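Local structure of nucleotidyltransferase-like protein (Exiguobacterium sibiricum, 3C18) at residues 89-94 against 109-114; 225-230 against 261-266; 242-247 against 254-259. The protein is of unproven function but, with nucleotidyltransferase-like, YgxA-like substrate-binding and helix-turn-helix domains, may transfer nucleotidyl groups. One frame throughout, in Å; residues are numbered along the deposited sequence.

Contact 1 of 3, residues 89-94 against 109-114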
loop_
_atom_site.group_PDB
_atom_site.type_symbol
_atom_site.label_atom_id
_atom_site.label_comp_id
_atom_site.label_asym_id
_atom_site.label_seq_id
_atom_site.Cartn_x
_atom_site.Cartn_y
_atom_site.Cartn_z
ATOM N N HIS A 89 14.320 -7.783 11.276
ATOM C CA HIS A 89 14.679 -9.053 11.919
ATOM C C HIS A 89 15.970 -9.588 11.345
ATOM O O HIS A 89 16.845 -10.062 12.070
ATOM C CB HIS A 89 13.583 -10.110 11.705
ATOM C CG HIS A 89 13.791 -11.368 12.485
ATOM N ND1 HIS A 89 12.839 -11.880 13.337
ATOM C CD2 HIS A 89 14.855 -12.206 12.568
ATOM C CE1 HIS A 89 13.302 -12.980 13.909
ATOM N NE2 HIS A 89 14.524 -13.201 13.460
ATOM N N TRP A 90 16.090 -9.492 10.025
ATOM C CA TRP A 90 17.262 -10.001 9.357
ATOM C C TRP A 90 18.513 -9.281 9.838
ATOM O O TRP A 90 19.539 -9.901 10.110
ATOM C CB TRP A 90 17.188 -9.833 7.834
ATOM C CG TRP A 90 16.195 -10.701 7.166
ATOM C CD1 TRP A 90 15.665 -11.853 7.657
ATOM C CD2 TRP A 90 15.650 -10.532 5.858
ATOM N NE1 TRP A 90 14.806 -12.395 6.764
ATOM C CE2 TRP A 90 14.766 -11.600 5.644
ATOM C CE3 TRP A 90 15.813 -9.576 4.856
ATOM C CZ2 TRP A 90 14.042 -11.751 4.454
ATOM C CZ3 TRP A 90 15.075 -9.715 3.679
ATOM C CH2 TRP A 90 14.220 -10.804 3.484
ATOM N N VAL A 91 18.435 -7.962 9.872
ATOM C CA VAL A 91 19.615 -7.160 10.180
ATOM C C VAL A 91 19.944 -7.339 11.637
ATOM O O VAL A 91 21.101 -7.380 12.004
ATOM C CB VAL A 91 19.428 -5.665 9.909
ATOM C CG1 VAL A 91 20.618 -4.883 10.457
ATOM C CG2 VAL A 91 19.221 -5.396 8.384
ATOM N N SER A 92 18.920 -7.501 12.466
ATOM C CA SER A 92 19.165 -7.512 13.903
ATOM C C SER A 92 19.589 -8.878 14.437
ATOM O O SER A 92 20.511 -8.964 15.250
ATOM C CB SER A 92 17.953 -6.981 14.671
ATOM O OG SER A 92 17.058 -8.029 14.983
ATOM N N GLU A 93 18.943 -9.938 13.969
ATOM C CA GLU A 93 19.265 -11.275 14.453
ATOM C C GLU A 93 20.277 -11.961 13.543
ATOM O O GLU A 93 20.876 -12.970 13.894
ATOM C CB GLU A 93 18.007 -12.136 14.550
ATOM C CG GLU A 93 16.922 -11.543 15.451
ATOM C CD GLU A 93 17.418 -11.247 16.857
ATOM O OE1 GLU A 93 17.885 -12.179 17.536
ATOM O OE2 GLU A 93 17.329 -10.080 17.286
ATOM N N GLY A 94 20.466 -11.390 12.364
ATOM C CA GLY A 94 21.316 -12.012 11.342
ATOM C C GLY A 94 22.772 -12.012 11.693
ATOM O O GLY A 94 23.242 -11.141 12.414
ATOM N N LYS A 109 23.372 -1.399 15.706
ATOM C CA LYS A 109 23.343 -0.461 16.843
ATOM C C LYS A 109 22.241 0.557 16.652
ATOM O O LYS A 109 21.445 0.817 17.553
ATOM C CB LYS A 109 24.686 0.261 17.017
ATOM C CG LYS A 109 25.753 -0.615 17.641
ATOM C CD LYS A 109 27.175 -0.087 17.394
ATOM C CE LYS A 109 28.233 -1.113 17.843
ATOM N NZ LYS A 109 29.629 -0.717 17.479
ATOM N N GLN A 110 22.181 1.102 15.445
ATOM C CA GLN A 110 21.217 2.151 15.111
ATOM C C GLN A 110 19.813 1.621 15.313
ATOM O O GLN A 110 18.898 2.357 15.675
ATOM C CB GLN A 110 21.348 2.602 13.650
ATOM C CG GLN A 110 22.688 3.231 13.236
ATOM C CD GLN A 110 22.837 3.288 11.695
ATOM O OE1 GLN A 110 23.938 3.098 11.144
ATOM N NE2 GLN A 110 21.710 3.518 10.999
ATOM N N LEU A 111 19.660 0.327 15.083
ATOM C CA LEU A 111 18.331 -0.319 15.126
ATOM C C LEU A 111 17.783 -0.350 16.541
ATOM O O LEU A 111 16.610 -0.626 16.760
ATOM C CB LEU A 111 18.356 -1.749 14.571
ATOM C CG LEU A 111 18.262 -1.867 13.049
ATOM C CD1 LEU A 111 18.305 -3.326 12.638
ATOM C CD2 LEU A 111 16.989 -1.205 12.564
ATOM N N ARG A 112 18.655 -0.095 17.501
ATOM C CA ARG A 112 18.258 -0.146 18.923
ATOM C C ARG A 112 17.669 1.200 19.311
ATOM O O ARG A 112 17.175 1.386 20.398
ATOM C CB ARG A 112 19.455 -0.504 19.826
ATOM C CG ARG A 112 19.941 -1.936 19.667
ATOM C CD ARG A 112 21.163 -2.242 20.530
ATOM N NE ARG A 112 21.764 -3.539 20.199
ATOM C CZ ARG A 112 22.881 -3.696 19.480
ATOM N NH1 ARG A 112 23.540 -2.641 19.017
ATOM N NH2 ARG A 112 23.352 -4.915 19.225
ATOM N N ASN A 113 17.749 2.132 18.385
ATOM C CA ASN A 113 17.256 3.485 18.579
ATOM C C ASN A 113 16.110 3.770 17.615
ATOM O O ASN A 113 16.100 3.262 16.515
ATOM C CB ASN A 113 18.392 4.487 18.335
ATOM C CG ASN A 113 19.573 4.289 19.286
ATOM O OD1 ASN A 113 19.396 3.937 20.456
ATOM N ND2 ASN A 113 20.783 4.530 18.782
ATOM N N PHE A 114 15.172 4.597 18.065
ATOM C CA PHE A 114 14.026 5.047 17.262
ATOM C C PHE A 114 14.107 6.565 17.126
ATOM O O PHE A 114 13.481 7.294 17.883
ATOM C CB PHE A 114 12.698 4.674 17.928
ATOM C CG PHE A 114 11.494 4.677 16.975
ATOM C CD1 PHE A 114 11.612 5.204 15.692
ATOM C CD2 PHE A 114 10.243 4.203 17.397
ATOM C CE1 PHE A 114 10.534 5.199 14.818
ATOM C CE2 PHE A 114 9.150 4.195 16.520
ATOM C CZ PHE A 114 9.300 4.691 15.232
#
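V91 and L111 meet through methyl groups at the point where helix 85-93 meets the turn that follows helix 103-110 in the nucleotidyltransferase-like domain, beside its mixed five-stranded sheet. CD1 of L111 lies 3.5 Å from V91 CG1 and is also 3.8 Å from V91 CB, so one methyl sits against both CG1 and the branch carbon while the two side chains cross at about a right angle. The same CD1 reaches the S92 side at longer range, 4.2 Å from S92 CB. V91 presents CG1 because that branch stands anti to the backbone N (chi1 171°), and L111 extends CD1 with its CG anti to the carbonyl carbon.

L111 lies in a type I turn from Q110 to N113, closed by N113 N to Q110 O at 3.0 Å, which places it facing the C-terminal turn of helix 85-93. V91 also touches L43 of strand 40-46, so it bridges the sheet and L111. W90 packs on L41 and L43 and its NE1 hydrogen-bonds L34 O, which fixes the helix against its surroundings. A polar tie accompanies the methyl contact: K108 NZ, from the helix that leads into L111, hydrogen-bonds V91 O and G94 O, and its charge probably suits the carbonyl end of helix 85-93. On the flank, S92 OG donates to E93 OE2 at 3.1 Å, meeting the anti side of that oxygen 18° out of the carboxylate plane.

Contact 2 of 3, residues 225-230 against 261-266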
loop_
_atom_site.group_PDB
_atom_site.type_symbol
_atom_site.label_atom_id
_atom_site.label_comp_id
_atom_site.label_asym_id
_atom_site.label_seq_id
_atom_site.Cartn_x
_atom_site.Cartn_y
_atom_site.Cartn_z
ATOM N N LYS A 225 2.300 16.850 13.923
ATOM C CA LYS A 225 3.598 17.354 14.408
ATOM C C LYS A 225 4.718 17.392 13.340
ATOM O O LYS A 225 5.431 18.385 13.178
ATOM C CB LYS A 225 4.013 16.560 15.650
ATOM C CG LYS A 225 5.411 16.763 16.143
ATOM C CD LYS A 225 5.629 15.938 17.429
ATOM C CE LYS A 225 7.111 15.692 17.702
ATOM N NZ LYS A 225 7.845 16.862 18.246
ATOM N N TYR A 226 4.865 16.314 12.599
ATOM C CA TYR A 226 5.910 16.266 11.556
ATOM C C TYR A 226 5.660 17.312 10.491
ATOM O O TYR A 226 6.552 18.017 10.071
ATOM C CB TYR A 226 5.980 14.879 10.935
ATOM C CG TYR A 226 7.051 14.720 9.881
ATOM C CD1 TYR A 226 8.331 14.319 10.218
ATOM C CD2 TYR A 226 6.774 14.938 8.564
ATOM C CE1 TYR A 226 9.293 14.150 9.266
ATOM C CE2 TYR A 226 7.748 14.789 7.595
ATOM C CZ TYR A 226 8.996 14.391 7.960
ATOM O OH TYR A 226 9.948 14.246 6.994
ATOM N N LEU A 227 4.417 17.427 10.073
ATOM C CA LEU A 227 4.030 18.402 9.039
ATOM C C LEU A 227 4.273 19.811 9.564
ATOM O O LEU A 227 5.004 20.598 8.980
ATOM C CB LEU A 227 2.544 18.206 8.650
ATOM C CG LEU A 227 1.941 19.165 7.614
ATOM C CD1 LEU A 227 2.728 19.034 6.262
ATOM C CD2 LEU A 227 0.439 18.866 7.377
ATOM N N PHE A 228 3.798 20.087 10.763
ATOM C CA PHE A 228 3.900 21.462 11.319
ATOM C C PHE A 228 5.349 21.906 11.478
ATOM O O PHE A 228 5.710 23.028 11.179
ATOM C CB PHE A 228 3.203 21.582 12.664
ATOM C CG PHE A 228 1.764 21.196 12.625
ATOM C CD1 PHE A 228 1.037 21.378 11.468
ATOM C CD2 PHE A 228 1.132 20.731 13.763
ATOM C CE1 PHE A 228 -0.300 21.063 11.426
ATOM C CE2 PHE A 228 -0.205 20.372 13.720
ATOM C CZ PHE A 228 -0.915 20.547 12.541
ATOM N N GLU A 229 6.189 20.975 11.867
ATOM C CA GLU A 229 7.599 21.271 12.094
ATOM C C GLU A 229 8.255 21.607 10.768
ATOM O O GLU A 229 9.061 22.531 10.684
ATOM C CB GLU A 229 8.335 20.095 12.723
ATOM C CG GLU A 229 9.827 20.347 12.997
ATOM N N VAL A 230 7.923 20.851 9.726
ATOM C CA VAL A 230 8.498 21.140 8.391
ATOM C C VAL A 230 7.999 22.516 7.937
ATOM O O VAL A 230 8.749 23.327 7.388
ATOM C CB VAL A 230 8.140 20.064 7.340
ATOM C CG1 VAL A 230 8.391 20.575 5.898
ATOM C CG2 VAL A 230 8.930 18.815 7.610
ATOM N N ASP A 261 -6.656 19.778 4.978
ATOM C CA ASP A 261 -8.083 20.107 5.089
ATOM C C ASP A 261 -8.537 19.891 6.506
ATOM O O ASP A 261 -9.285 20.679 7.113
ATOM C CB ASP A 261 -8.892 19.165 4.209
ATOM C CG ASP A 261 -10.397 19.426 4.266
ATOM O OD1 ASP A 261 -10.878 20.325 3.548
ATOM O OD2 ASP A 261 -11.121 18.679 4.957
ATOM N N PHE A 262 -8.062 18.786 7.050
ATOM C CA PHE A 262 -8.437 18.407 8.397
ATOM C C PHE A 262 -7.887 19.390 9.413
ATOM O O PHE A 262 -8.587 19.884 10.258
ATOM C CB PHE A 262 -7.929 17.034 8.714
ATOM C CG PHE A 262 -8.336 16.563 10.054
ATOM C CD1 PHE A 262 -9.592 16.128 10.266
ATOM C CD2 PHE A 262 -7.456 16.552 11.083
ATOM C CE1 PHE A 262 -9.986 15.658 11.522
ATOM C CE2 PHE A 262 -7.836 16.086 12.346
ATOM C CZ PHE A 262 -9.093 15.635 12.549
ATOM N N PHE A 263 -6.609 19.683 9.297
ATOM C CA PHE A 263 -5.955 20.561 10.248
ATOM C C PHE A 263 -6.551 21.986 10.198
ATOM O O PHE A 263 -6.586 22.698 11.177
ATOM C CB PHE A 263 -4.460 20.570 10.024
ATOM C CG PHE A 263 -3.782 19.248 10.318
ATOM C CD1 PHE A 263 -4.079 18.552 11.447
ATOM C CD2 PHE A 263 -2.802 18.747 9.489
ATOM C CE1 PHE A 263 -3.441 17.374 11.707
ATOM C CE2 PHE A 263 -2.154 17.563 9.768
ATOM C CZ PHE A 263 -2.478 16.890 10.871
ATOM N N ILE A 264 -7.074 22.371 9.042
ATOM C CA ILE A 264 -7.692 23.704 8.895
ATOM C C ILE A 264 -8.956 23.699 9.711
ATOM O O ILE A 264 -9.244 24.622 10.438
ATOM C CB ILE A 264 -8.035 24.042 7.418
ATOM C CG1 ILE A 264 -6.740 24.342 6.631
ATOM C CG2 ILE A 264 -8.987 25.224 7.377
ATOM C CD1 ILE A 264 -6.955 24.475 5.215
ATOM N N ARG A 265 -9.695 22.610 9.635
ATOM C CA ARG A 265 -10.976 22.517 10.353
ATOM C C ARG A 265 -10.775 22.396 11.860
ATOM O O ARG A 265 -11.662 22.687 12.624
ATOM C CB ARG A 265 -11.790 21.346 9.841
ATOM C CG ARG A 265 -12.353 21.608 8.467
ATOM C CD ARG A 265 -13.211 20.467 7.963
ATOM N NE ARG A 265 -12.386 19.348 7.527
ATOM C CZ ARG A 265 -12.418 18.126 8.060
ATOM N NH1 ARG A 265 -13.277 17.835 9.032
ATOM N NH2 ARG A 265 -11.605 17.188 7.590
ATOM N N LYS A 266 -9.604 21.975 12.282
ATOM C CA LYS A 266 -9.308 21.811 13.707
ATOM C C LYS A 266 -8.588 23.030 14.247
ATOM O O LYS A 266 -8.197 23.090 15.420
ATOM C CB LYS A 266 -8.428 20.588 13.946
ATOM C CG LYS A 266 -9.111 19.298 13.642
ATOM C CD LYS A 266 -10.394 19.161 14.388
ATOM C CE LYS A 266 -11.257 18.072 13.798
ATOM N NZ LYS A 266 -12.661 18.225 14.213
#
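F263 receives F228 on one ring face and L227 at its edge, joining helix 253-265 to helix 220-231 within the helix-turn-helix domain. Along 261-266, D261 comes first and faces the other subunit. Its OD2 takes R265 NE of its own helix in a salt bridge at 2.9 Å, met from above the carboxylate plane, and has a second partner in R31 of the second subunit. F262 turns instead to helix 116-142, where it packs on L131, and one face of its ring carries K266 CG.

F263 holds the contact. Its CG stands anti to the carbonyl carbon (chi1 -66°), a setting that carries the ring across to helix 220-231, although the nearest CA atoms, those of F228 and F263, are 10.0 Å apart. F228 points its edge at the ring: CZ stands 3.8 Å above the F263 plane, over the ring centre. The ring centroids of F228 and F263 are 4.9 Å apart and the planes meet at 64°, which makes the stack edge-to-face. L227 approaches the rim instead, its CD2 near the plane of the F263 ring and 3.8 Å from F263 CE2. With an alanine in place of F263, the edge of F228 would probably lose the aromatic face it meets, and a gap is likely to open beside L227 CD2. I264, next in sequence, leans on I269 and I271 of the adjoining strand, and I269 touches F228 and F263 as well. R265 is the last helical residue and K266 the first beyond it.

Cohesion between the two helices thus comes from dispersion and from the attraction of a ring edge for a ring face, while the ionic pairing of D261 is kept apart at the subunit boundary.

Contact 3 of 3, residues 242-247 against 254-259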
loop_
_atom_site.group_PDB
_atom_site.type_symbol
_atom_site.label_atom_id
_atom_site.label_comp_id
_atom_site.label_asym_id
_atom_site.label_seq_id
_atom_site.Cartn_x
_atom_site.Cartn_y
_atom_site.Cartn_z
ATOM N N GLU A 242 4.031 24.046 -3.298
ATOM C CA GLU A 242 5.293 24.144 -2.549
ATOM C C GLU A 242 5.407 23.004 -1.522
ATOM O O GLU A 242 6.462 22.434 -1.275
ATOM C CB GLU A 242 5.396 25.486 -1.855
ATOM C CG GLU A 242 5.751 26.613 -2.822
ATOM C CD GLU A 242 5.729 28.004 -2.175
ATOM O OE1 GLU A 242 5.150 28.173 -1.086
ATOM O OE2 GLU A 242 6.274 28.957 -2.790
ATOM N N LEU A 243 4.302 22.723 -0.891
ATOM C CA LEU A 243 4.221 21.631 0.097
ATOM C C LEU A 243 4.442 20.291 -0.600
ATOM O O LEU A 243 5.202 19.425 -0.140
ATOM C CB LEU A 243 2.860 21.631 0.813
ATOM C CG LEU A 243 2.535 22.654 1.914
ATOM C CD1 LEU A 243 1.082 22.535 2.351
ATOM C CD2 LEU A 243 3.437 22.502 3.125
HETATM N N MSE A 244 3.794 20.139 -1.739
HETATM C CA MSE A 244 3.897 18.907 -2.517
HETATM C C MSE A 244 5.279 18.640 -3.038
HETATM O O MSE A 244 5.619 17.486 -3.310
HETATM C CB MSE A 244 2.929 18.876 -3.690
HETATM C CG MSE A 244 1.501 18.856 -3.296
HETATM SE SE MSE A 244 0.838 17.155 -2.643
HETATM C CE MSE A 244 1.032 16.208 -4.278
ATOM N N GLU A 245 6.057 19.706 -3.192
ATOM C CA GLU A 245 7.368 19.632 -3.798
ATOM C C GLU A 245 8.477 19.554 -2.769
ATOM O O GLU A 245 9.605 19.305 -3.095
ATOM C CB GLU A 245 7.642 20.844 -4.695
ATOM C CG GLU A 245 6.822 20.890 -5.987
ATOM C CD GLU A 245 6.955 19.616 -6.837
ATOM O OE1 GLU A 245 8.075 19.440 -7.340
ATOM O OE2 GLU A 245 5.950 18.844 -7.019
ATOM N N GLU A 246 8.125 19.758 -1.524
ATOM C CA GLU A 246 9.097 19.760 -0.411
ATOM C C GLU A 246 9.556 18.335 -0.166
ATOM O O GLU A 246 8.761 17.450 0.049
ATOM C CB GLU A 246 8.435 20.336 0.821
ATOM C CG GLU A 246 9.306 20.451 2.019
ATOM C CD GLU A 246 10.465 21.382 1.811
ATOM O OE1 GLU A 246 10.376 22.295 0.948
ATOM O OE2 GLU A 246 11.478 21.165 2.493
ATOM N N SER A 247 10.850 18.112 -0.195
ATOM C CA SER A 247 11.357 16.735 -0.140
ATOM C C SER A 247 10.995 16.008 1.145
ATOM O O SER A 247 10.630 14.820 1.122
ATOM C CB SER A 247 12.864 16.705 -0.402
ATOM O OG SER A 247 13.543 17.301 0.664
ATOM N N VAL A 254 0.569 11.778 -0.855
ATOM C CA VAL A 254 -0.716 11.177 -1.200
ATOM C C VAL A 254 -1.834 11.646 -0.314
ATOM O O VAL A 254 -3.024 11.633 -0.707
ATOM C CB VAL A 254 -0.643 9.642 -1.169
ATOM C CG1 VAL A 254 -2.035 9.038 -1.142
ATOM C CG2 VAL A 254 0.122 9.157 -2.396
ATOM N N ASP A 255 -1.456 12.068 0.892
ATOM C CA ASP A 255 -2.461 12.433 1.912
ATOM C C ASP A 255 -2.417 13.877 2.384
ATOM O O ASP A 255 -3.166 14.279 3.245
ATOM C CB ASP A 255 -2.308 11.499 3.121
ATOM C CG ASP A 255 -2.949 10.113 2.877
ATOM O OD1 ASP A 255 -4.195 10.039 2.638
ATOM O OD2 ASP A 255 -2.194 9.115 2.948
ATOM N N LEU A 256 -1.520 14.651 1.793
ATOM C CA LEU A 256 -1.275 16.018 2.225
ATOM C C LEU A 256 -2.552 16.861 2.087
ATOM O O LEU A 256 -2.935 17.600 2.975
ATOM C CB LEU A 256 -0.096 16.612 1.422
ATOM C CG LEU A 256 0.862 17.610 2.044
ATOM C CD1 LEU A 256 1.218 17.196 3.433
ATOM C CD2 LEU A 256 2.099 17.632 1.151
ATOM N N GLY A 257 -3.243 16.709 0.974
ATOM C CA GLY A 257 -4.457 17.466 0.780
ATOM C C GLY A 257 -5.476 17.222 1.903
ATOM O O GLY A 257 -6.030 18.177 2.461
ATOM N N SER A 258 -5.705 15.961 2.242
ATOM C CA SER A 258 -6.694 15.626 3.300
ATOM C C SER A 258 -6.244 15.999 4.682
ATOM O O SER A 258 -7.052 16.307 5.554
ATOM C CB SER A 258 -7.002 14.124 3.329
ATOM O OG SER A 258 -7.421 13.753 2.040
ATOM N N LEU A 259 -4.953 15.880 4.917
ATOM C CA LEU A 259 -4.390 16.244 6.228
ATOM C C LEU A 259 -4.557 17.725 6.418
ATOM O O LEU A 259 -5.017 18.179 7.460
ATOM C CB LEU A 259 -2.933 15.883 6.358
ATOM C CG LEU A 259 -2.561 14.416 6.552
ATOM C CD1 LEU A 259 -1.007 14.233 6.548
ATOM C CD2 LEU A 259 -3.173 13.916 7.835
#
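This is a buried apolar contact between helix 240-245 and the start of helix 253-265, the two helices of the helix-turn-helix; with helix 220-231 before them and the three-stranded antiparallel sheet, they fit a winged-helix topology. L256 carries the contact. Its CD2 methyl lies 3.8 Å from L243 O and 4.1 Å from L243 CB, so it rests against the backbone of the facing helix as well as its side chains. The same methyl is 4.0 Å from SE of M244, a selenomethionine. Bends at chi2 (-76°) and chi3 (-66°) swing the selenium round to L256, and the two side chains slide past each other in opposite directions.

Around this core L243 also packs on M231, W238 and L249. M244 touches T54 of the second subunit, so it lies between L256 and that subunit. D255, just before L256, is salt-bridged to R132 of helix 116-142.

L243 O accepts E246 N at 3.3 Å, and so the carbonyl facing the methyl already has a polar mate; the approach of L256 CD2 is therefore apolar packing, with no polar demand on that oxygen.

Following the chain, contact 1 closes first: the 14 residues between 89-94 and 109-114 hold the edge strand 95-99 and most of helix 103-110, so it ties helix 85-93 to the turn following helix 103-110. The chain then passes through the long helices to contact 2, which opens at 225-230 and closes at 261-266. Contact 3 is nested inside that loop and closes one of six residues, the turn and the first residue of helix 253-265. Contacts 2 and 3 share helix 253-265, their centres 11 Å apart, and join through L227 CD1 and L256 CD1 at 3.7 Å. Contact 1 lies across the chain's centre, 32 Å centre to centre from contact 2.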